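Local structure of coronin (Toxoplasma gondii, 4OZU) at residues Tyr45-Trp50 / Leu58-Leu63; Lys74-Thr79 / Thr116-Glu121; Arg92-Thr97 / Ile106-Glu111. The protein probably binds actin filaments and contributes to parasite invasion and egress, this chain being its WD40 beta-propeller domain. All blocks are in the same frame, centred on the assembly; numbering follows the deposited sequence.

Interaction 1. Residues Tyr45-Trp50 / Leu58-Leu63; sequences YIAAPW and LGILRL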
# COMPACT_ATOMS: atom_id res chain seq x y z
N TYR A 45 -1.08 1.82 -14.84
CA TYR A 45 -2.53 1.67 -14.63
C TYR A 45 -3.00 2.11 -13.25
O TYR A 45 -2.23 2.14 -12.29
CB TYR A 45 -2.96 0.21 -14.83
CG TYR A 45 -2.54 -0.39 -16.14
CD1 TYR A 45 -3.01 0.12 -17.34
CD2 TYR A 45 -1.68 -1.48 -16.19
CE1 TYR A 45 -2.63 -0.41 -18.55
CE2 TYR A 45 -1.30 -2.03 -17.40
CZ TYR A 45 -1.77 -1.49 -18.57
OH TYR A 45 -1.41 -2.01 -19.79
N ILE A 46 -4.28 2.44 -13.19
CA ILE A 46 -4.98 2.67 -11.94
C ILE A 46 -6.09 1.63 -11.83
O ILE A 46 -6.80 1.40 -12.80
CB ILE A 46 -5.62 4.09 -11.88
CG1 ILE A 46 -4.55 5.17 -12.04
CG2 ILE A 46 -6.40 4.28 -10.59
CD1 ILE A 46 -5.13 6.54 -12.37
N ALA A 47 -6.22 1.00 -10.67
CA ALA A 47 -7.34 0.10 -10.41
C ALA A 47 -8.30 0.76 -9.43
O ALA A 47 -7.87 1.25 -8.38
CB ALA A 47 -6.85 -1.24 -9.87
N ALA A 48 -9.58 0.78 -9.76
CA ALA A 48 -10.59 1.34 -8.88
C ALA A 48 -11.87 0.49 -8.92
O ALA A 48 -12.47 0.34 -9.98
CB ALA A 48 -10.90 2.78 -9.26
N PRO A 49 -12.28 -0.07 -7.77
CA PRO A 49 -13.55 -0.81 -7.72
C PRO A 49 -14.71 0.02 -8.28
O PRO A 49 -14.86 1.20 -7.93
CB PRO A 49 -13.73 -1.09 -6.23
CG PRO A 49 -12.34 -1.19 -5.71
CD PRO A 49 -11.54 -0.19 -6.50
N TRP A 50 -15.50 -0.60 -9.15
CA TRP A 50 -16.54 0.09 -9.90
C TRP A 50 -17.87 0.00 -9.17
O TRP A 50 -18.09 -0.91 -8.37
CB TRP A 50 -16.66 -0.51 -11.30
CG TRP A 50 -17.06 0.48 -12.36
CD1 TRP A 50 -18.22 0.48 -13.07
CD2 TRP A 50 -16.30 1.60 -12.81
NE1 TRP A 50 -18.23 1.55 -13.95
CE2 TRP A 50 -17.06 2.25 -13.81
CE3 TRP A 50 -15.04 2.12 -12.48
CZ2 TRP A 50 -16.61 3.39 -14.47
CZ3 TRP A 50 -14.60 3.26 -13.14
CH2 TRP A 50 -15.38 3.87 -14.12
N LEU A 58 -13.63 -4.30 -11.14
CA LEU A 58 -12.52 -3.37 -11.08
C LEU A 58 -12.47 -2.57 -12.37
O LEU A 58 -12.47 -3.15 -13.46
CB LEU A 58 -11.22 -4.14 -10.87
CG LEU A 58 -10.06 -3.48 -10.14
CD1 LEU A 58 -10.45 -3.01 -8.75
CD2 LEU A 58 -8.91 -4.47 -10.08
N GLY A 59 -12.46 -1.25 -12.25
CA GLY A 59 -12.17 -0.40 -13.39
C GLY A 59 -10.67 -0.26 -13.52
O GLY A 59 -9.98 -0.08 -12.52
N ILE A 60 -10.17 -0.37 -14.75
CA ILE A 60 -8.74 -0.22 -15.03
C ILE A 60 -8.52 0.95 -15.97
O ILE A 60 -8.94 0.93 -17.14
CB ILE A 60 -8.13 -1.52 -15.63
CG1 ILE A 60 -8.28 -2.69 -14.65
CG2 ILE A 60 -6.66 -1.32 -15.98
CD1 ILE A 60 -7.52 -2.52 -13.35
N LEU A 61 -7.88 1.99 -15.44
CA LEU A 61 -7.59 3.21 -16.18
C LEU A 61 -6.11 3.29 -16.47
O LEU A 61 -5.30 2.76 -15.71
CB LEU A 61 -8.01 4.45 -15.39
CG LEU A 61 -9.49 4.73 -15.13
CD1 LEU A 61 -10.11 3.71 -14.18
CD2 LEU A 61 -9.64 6.13 -14.56
N ARG A 62 -5.74 3.97 -17.55
CA ARG A 62 -4.34 4.29 -17.77
C ARG A 62 -4.00 5.57 -17.03
O ARG A 62 -4.70 6.58 -17.14
CB ARG A 62 -4.03 4.43 -19.26
CG ARG A 62 -4.15 3.11 -20.02
CD ARG A 62 -3.53 3.18 -21.41
NE ARG A 62 -2.10 3.45 -21.36
CZ ARG A 62 -1.53 4.63 -21.65
NH1 ARG A 62 -2.26 5.67 -22.03
NH2 ARG A 62 -0.21 4.76 -21.56
N LEU A 63 -2.92 5.52 -16.25
CA LEU A 63 -2.46 6.66 -15.46
C LEU A 63 -2.28 7.91 -16.32
O LEU A 63 -2.61 9.02 -15.90
CB LEU A 63 -1.14 6.29 -14.76
CG LEU A 63 -0.52 7.28 -13.79
CD1 LEU A 63 -1.42 7.51 -12.60
CD2 LEU A 63 0.83 6.76 -13.33
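Strands 45-49 and 58-62 form an antiparallel beta hairpin within one blade of the WD40 beta-propeller. Two hydrogen-bonded pairs hold it. I46 N donates to L61 O at 2.7 Å, and L61 N returns a bond to I46 O at 2.9 Å. Both donors lie in the plane of the accepting carbonyl. In the second pair, G59 N meets A48 O at 2.8 Å from above the carbonyl plane, while A48 N lies in the plane of the G59 carbonyl.

A47 and I60 form the non-hydrogen-bonded pair between them. A47 CB touches two branch tips, I60 CD1 at 3.8 Å and L58 CD2 at 3.8 Å. L58 CG is anti to the backbone N, and its other methyl, CD1, runs beside the P49 ring. The opposite face carries I46, A48 and L61. There I46 CD1 meets L63 CD1 at 3.8 Å, with the two side chains crossing near a right angle. Where the chain leaves strand 45-49 for the hairpin loop, W50 CE3 lies 3.9 Å from G59 CA.

Strand 73-75 extends the sheet beside 58-62. T85 and F87 of strand 82-87 cover A47, and T85 also packs on L58. The R62 guanidinium forms salt bridges with E44 and D65, while its CG lies near the Y45 ring. At that ring's edge and in its plane, Y45 CD1 is 3.9 Å from L61 O.

Interaction 2. Residues Lys74-Thr79 / Thr116-Glu121; sequences KIKGHT and TTELKE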
# COMPACT_ATOMS: atom_id res chain seq x y z
N LYS A 74 -12.44 -3.42 -17.85
CA LYS A 74 -13.17 -4.05 -16.75
C LYS A 74 -12.60 -5.41 -16.36
O LYS A 74 -12.30 -6.24 -17.21
CB LYS A 74 -14.64 -4.24 -17.12
CG LYS A 74 -15.34 -2.98 -17.58
CD LYS A 74 -15.47 -1.96 -16.47
CE LYS A 74 -16.28 -0.77 -16.94
NZ LYS A 74 -16.42 0.26 -15.89
N ILE A 75 -12.47 -5.62 -15.05
CA ILE A 75 -12.13 -6.92 -14.51
C ILE A 75 -13.32 -7.41 -13.69
O ILE A 75 -13.71 -6.76 -12.72
CB ILE A 75 -10.84 -6.85 -13.66
CG1 ILE A 75 -9.66 -6.45 -14.54
CG2 ILE A 75 -10.57 -8.20 -12.98
CD1 ILE A 75 -8.34 -6.33 -13.79
N LYS A 76 -13.89 -8.55 -14.08
CA LYS A 76 -15.06 -9.11 -13.41
C LYS A 76 -14.66 -10.34 -12.59
O LYS A 76 -13.78 -10.25 -11.74
CB LYS A 76 -16.14 -9.44 -14.44
CG LYS A 76 -16.59 -8.22 -15.26
CD LYS A 76 -17.78 -8.54 -16.15
CE LYS A 76 -18.21 -7.33 -16.96
NZ LYS A 76 -18.71 -6.22 -16.10
N GLY A 77 -15.30 -11.49 -12.82
CA GLY A 77 -14.92 -12.72 -12.14
C GLY A 77 -15.40 -12.82 -10.70
O GLY A 77 -15.93 -13.85 -10.29
N HIS A 78 -15.20 -11.75 -9.94
CA HIS A 78 -15.64 -11.70 -8.54
C HIS A 78 -17.14 -11.94 -8.41
O HIS A 78 -17.91 -11.51 -9.27
CB HIS A 78 -15.30 -10.35 -7.91
CG HIS A 78 -13.93 -9.85 -8.25
ND1 HIS A 78 -13.70 -8.96 -9.28
CD2 HIS A 78 -12.72 -10.11 -7.70
CE1 HIS A 78 -12.40 -8.70 -9.34
NE2 HIS A 78 -11.79 -9.39 -8.39
N THR A 79 -17.55 -12.61 -7.34
CA THR A 79 -18.96 -12.89 -7.09
C THR A 79 -19.46 -12.06 -5.90
O THR A 79 -20.65 -12.04 -5.60
CB THR A 79 -19.21 -14.39 -6.85
OG1 THR A 79 -18.73 -14.79 -5.56
CG2 THR A 79 -18.52 -15.22 -7.93
N THR A 116 -12.72 -1.35 -24.23
CA THR A 116 -13.50 -2.55 -24.54
C THR A 116 -12.85 -3.81 -23.97
O THR A 116 -13.35 -4.92 -24.18
CB THR A 116 -13.68 -2.72 -26.07
OG1 THR A 116 -12.40 -2.91 -26.69
CG2 THR A 116 -14.35 -1.50 -26.65
N THR A 117 -11.74 -3.64 -23.27
CA THR A 117 -11.07 -4.76 -22.62
C THR A 117 -11.91 -5.27 -21.45
O THR A 117 -12.34 -4.50 -20.60
CB THR A 117 -9.68 -4.36 -22.11
OG1 THR A 117 -8.85 -4.01 -23.23
CG2 THR A 117 -9.02 -5.51 -21.35
N GLU A 118 -12.11 -6.59 -21.42
CA GLU A 118 -12.85 -7.24 -20.35
C GLU A 118 -12.13 -8.50 -19.89
O GLU A 118 -11.84 -9.38 -20.70
CB GLU A 118 -14.27 -7.58 -20.80
CG GLU A 118 -15.18 -8.08 -19.70
CD GLU A 118 -16.51 -8.57 -20.23
OE1 GLU A 118 -16.51 -9.51 -21.06
OE2 GLU A 118 -17.56 -8.02 -19.84
N LEU A 119 -11.82 -8.56 -18.60
CA LEU A 119 -11.20 -9.72 -17.99
C LEU A 119 -12.20 -10.47 -17.12
O LEU A 119 -12.78 -9.88 -16.19
CB LEU A 119 -10.00 -9.30 -17.15
CG LEU A 119 -8.61 -9.74 -17.63
CD1 LEU A 119 -8.34 -9.28 -19.05
CD2 LEU A 119 -7.55 -9.19 -16.68
N LYS A 120 -12.42 -11.75 -17.41
CA LYS A 120 -13.34 -12.58 -16.64
C LYS A 120 -12.62 -13.72 -15.94
O LYS A 120 -13.03 -14.14 -14.86
CB LYS A 120 -14.44 -13.14 -17.54
CG LYS A 120 -15.57 -12.16 -17.82
CD LYS A 120 -16.75 -12.87 -18.48
CE LYS A 120 -17.98 -11.97 -18.54
NZ LYS A 120 -19.17 -12.67 -19.09
N GLU A 121 -11.57 -14.24 -16.57
CA GLU A 121 -10.84 -15.39 -16.03
C GLU A 121 -9.49 -14.98 -15.44
O GLU A 121 -8.63 -14.45 -16.14
CB GLU A 121 -10.62 -16.43 -17.13
CG GLU A 121 -11.90 -17.04 -17.68
CD GLU A 121 -12.55 -18.03 -16.73
OE1 GLU A 121 -12.08 -18.16 -15.58
OE2 GLU A 121 -13.53 -18.69 -17.14
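Three backbone hydrogen bonds join 74-79 to 116-121. K74 N donates to T117 O at 3.0 Å, from somewhat above the carbonyl plane. The next two bonds are shorter and nearly follow the C=O axis. L119 N meets K74 O at 2.7 Å. K76 N meets L119 O at 2.7 Å, with an almost straight angle of 178° at the hydrogen. The alternating donors and acceptors belong to a short parallel pairing, with K74 opposite E118 and I75 opposite L119.

K76 and E118 approach each other at the surface. K76 is extended until its last torsion, where chi4 of -64° bends NZ off the line. The methylene K76 CE therefore meets E118 OE2 at 3.0 Å, whereas K76 NZ stays 4.3 Å from E118 OE2. This is too long for a salt bridge. The K120 chain lies alongside K76, with K120 CE 4.2 Å from K76 CD. K74 bends at chi2, and its end leads away to a cation-pi contact with W50.

I75 and L119 point to the face opposite K74 and E118 and lie side by side. I75 CG1 is 3.9 Å from L119 CB. W107 of strand 104-108 packs against both side chains, and P110 also touches L119. L58 and I60 of strand 58-62 also reach I75.

Strand 118-119 thus adds a parallel edge to the blade sheet of strands 45-49, 58-62 and 73-75. After strand 73-75 the chain turns at G77, which has a positive phi, and G77 CA passes 3.6 Å from K120 O. Directional bonding here comes from the backbone, and the K76-E118 attraction is probably weak and screened by solvent.

Interaction 3. Residues Arg92-Thr97 / Ile106-Glu111; sequences RDILAT and IWQLPE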
# COMPACT_ATOMS: atom_id res chain seq x y z
N ARG A 92 4.05 -5.49 -14.97
CA ARG A 92 3.13 -4.39 -15.23
C ARG A 92 1.69 -4.83 -15.47
O ARG A 92 0.75 -4.07 -15.24
CB ARG A 92 3.61 -3.59 -16.43
CG ARG A 92 2.79 -2.34 -16.65
CD ARG A 92 3.67 -1.14 -16.84
NE ARG A 92 4.04 -0.96 -18.24
CZ ARG A 92 5.29 -0.96 -18.71
NH1 ARG A 92 6.33 -1.12 -17.90
NH2 ARG A 92 5.50 -0.78 -20.00
N ASP A 93 1.52 -6.06 -15.96
CA ASP A 93 0.21 -6.56 -16.37
C ASP A 93 -0.44 -7.44 -15.32
O ASP A 93 -1.54 -7.96 -15.54
CB ASP A 93 0.34 -7.33 -17.70
CG ASP A 93 1.40 -8.42 -17.65
OD1 ASP A 93 2.25 -8.41 -16.74
OD2 ASP A 93 1.39 -9.28 -18.56
N ILE A 94 0.22 -7.62 -14.18
CA ILE A 94 -0.24 -8.54 -13.15
C ILE A 94 -0.74 -7.82 -11.91
O ILE A 94 -0.09 -6.91 -11.38
CB ILE A 94 0.89 -9.51 -12.74
CG1 ILE A 94 1.33 -10.36 -13.94
CG2 ILE A 94 0.46 -10.41 -11.58
CD1 ILE A 94 0.25 -11.26 -14.51
N LEU A 95 -1.91 -8.22 -11.44
CA LEU A 95 -2.42 -7.70 -10.19
C LEU A 95 -3.22 -8.76 -9.46
O LEU A 95 -3.59 -9.79 -10.05
CB LEU A 95 -3.28 -6.45 -10.43
CG LEU A 95 -4.57 -6.64 -11.23
CD1 LEU A 95 -5.55 -5.55 -10.86
CD2 LEU A 95 -4.31 -6.61 -12.73
N ALA A 96 -3.49 -8.49 -8.19
CA ALA A 96 -4.27 -9.39 -7.36
C ALA A 96 -5.43 -8.66 -6.69
O ALA A 96 -5.30 -7.52 -6.27
CB ALA A 96 -3.39 -10.02 -6.31
N THR A 97 -6.56 -9.35 -6.59
CA THR A 97 -7.69 -8.85 -5.81
C THR A 97 -8.05 -9.84 -4.72
O THR A 97 -7.96 -11.05 -4.91
CB THR A 97 -8.93 -8.60 -6.68
OG1 THR A 97 -9.34 -9.84 -7.28
CG2 THR A 97 -8.66 -7.57 -7.76
N ILE A 106 -5.62 -13.76 -9.19
CA ILE A 106 -4.48 -13.14 -9.87
C ILE A 106 -4.89 -12.88 -11.31
O ILE A 106 -5.39 -13.77 -12.00
CB ILE A 106 -3.21 -14.02 -9.84
CG1 ILE A 106 -2.95 -14.57 -8.43
CG2 ILE A 106 -2.01 -13.24 -10.33
CD1 ILE A 106 -2.86 -13.53 -7.35
N TRP A 107 -4.69 -11.65 -11.75
CA TRP A 107 -5.13 -11.21 -13.07
C TRP A 107 -3.95 -10.85 -13.96
O TRP A 107 -2.95 -10.33 -13.48
CB TRP A 107 -6.05 -10.00 -12.93
CG TRP A 107 -7.25 -10.24 -12.10
CD1 TRP A 107 -7.43 -9.89 -10.80
CD2 TRP A 107 -8.47 -10.88 -12.52
NE1 TRP A 107 -8.69 -10.27 -10.38
CE2 TRP A 107 -9.34 -10.88 -11.42
CE3 TRP A 107 -8.90 -11.45 -13.72
CZ2 TRP A 107 -10.61 -11.43 -11.48
CZ3 TRP A 107 -10.17 -12.00 -13.78
CH2 TRP A 107 -11.01 -11.98 -12.66
N GLN A 108 -4.09 -11.11 -15.26
CA GLN A 108 -3.11 -10.68 -16.25
C GLN A 108 -3.79 -9.84 -17.33
O GLN A 108 -4.55 -10.36 -18.15
CB GLN A 108 -2.40 -11.87 -16.88
CG GLN A 108 -1.25 -11.47 -17.79
CD GLN A 108 -0.44 -12.66 -18.26
OE1 GLN A 108 -0.95 -13.78 -18.36
NE2 GLN A 108 0.83 -12.43 -18.55
N LEU A 109 -3.49 -8.54 -17.34
CA LEU A 109 -4.04 -7.64 -18.35
C LEU A 109 -3.45 -7.92 -19.73
O LEU A 109 -2.31 -8.38 -19.83
CB LEU A 109 -3.78 -6.18 -17.96
CG LEU A 109 -4.52 -5.70 -16.71
CD1 LEU A 109 -3.86 -4.47 -16.14
CD2 LEU A 109 -5.98 -5.43 -17.03
N PRO A 110 -4.20 -7.62 -20.80
CA PRO A 110 -3.65 -7.79 -22.14
C PRO A 110 -2.55 -6.78 -22.42
O PRO A 110 -2.38 -5.85 -21.62
CB PRO A 110 -4.86 -7.54 -23.06
CG PRO A 110 -5.74 -6.65 -22.26
CD PRO A 110 -5.57 -7.08 -20.83
N GLU A 111 -1.80 -6.96 -23.51
CA GLU A 111 -0.75 -6.01 -23.87
C GLU A 111 -1.33 -4.61 -24.05
O GLU A 111 -0.78 -3.63 -23.54
CB GLU A 111 -0.04 -6.46 -25.15
CG GLU A 111 1.39 -6.92 -24.94
CD GLU A 111 2.18 -7.01 -26.24
OE1 GLU A 111 2.13 -6.06 -27.04
OE2 GLU A 111 2.85 -8.05 -26.46
O HOH W 1 0.11 -9.03 -20.78
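The W107 indole is met at its edge by T97. W107 NE1 donates to T97 OG1 at 3.2 Å, and the oxygen lies in the ring plane. T97 chi1 of 61° sets OG1 in the crowded position between the backbone N and the carbonyl carbon. The same oxygen is hydrogen-bonded to H78 NE2. The H78 ring also meets the indole.

Two smaller flat groups meet near the start of 92-97. The D93 carboxylate and the Q108 amide lie side by side with planes 61° apart. Q108 NE2 donates to D93 OD2 at 3.2 Å. The bond leaves in the amide plane but reaches the carboxylate from above its plane. D93 chi1 of 53° is again the crowded position, and the Q108 chain is extended. A water donates to D93 OD2 at 2.6 Å and to L109 O at 2.7 Å. OD2 therefore receives two donors.

The segments belong to the antiparallel hairpin 94-99/104-108, the middle of a four-stranded WD40 blade. The Trp-Thr-His linkage is the one known from WD40 repeats. L95 and W107 form a hydrogen-bonded pair. W107 N reaches L95 O at 2.7 Å nearly along the carbonyl axis, while L95 N meets W107 O at 3.1 Å on a lone pair. Past the strand end, L109 N donates to D93 O at 2.7 Å.

One face carries I94, A96, I106 and Q108. W138 of strand 133-138 covers the first three. On the other face L95 CD2 rests on W107 CB and reaches L109 CD1. Back on the first face, I94 CD1 presses on Q108 CB at 3.6 Å.

How the interactions relate
Interactions 1 and 2 lie in one mixed sheet, where strands 58-62 and 73-75 are neighbours. The L58 N to I75 O contact, a probable hydrogen bond, connects them. Interaction 3 lies in the adjacent four-stranded sheet. The centres are about 11 to 12 Å apart. Along the chain interaction 1 closes first. Interaction 2 then opens, and interaction 3 is nested inside its loop. The chain thus leaves the first sheet at 74-79, builds the hairpin of interaction 3, and returns at 116-121. L58 packs on L95 and, through CD2, on T97 CG2, and Y45 packs on L109. These contacts join two neighbouring propeller blades.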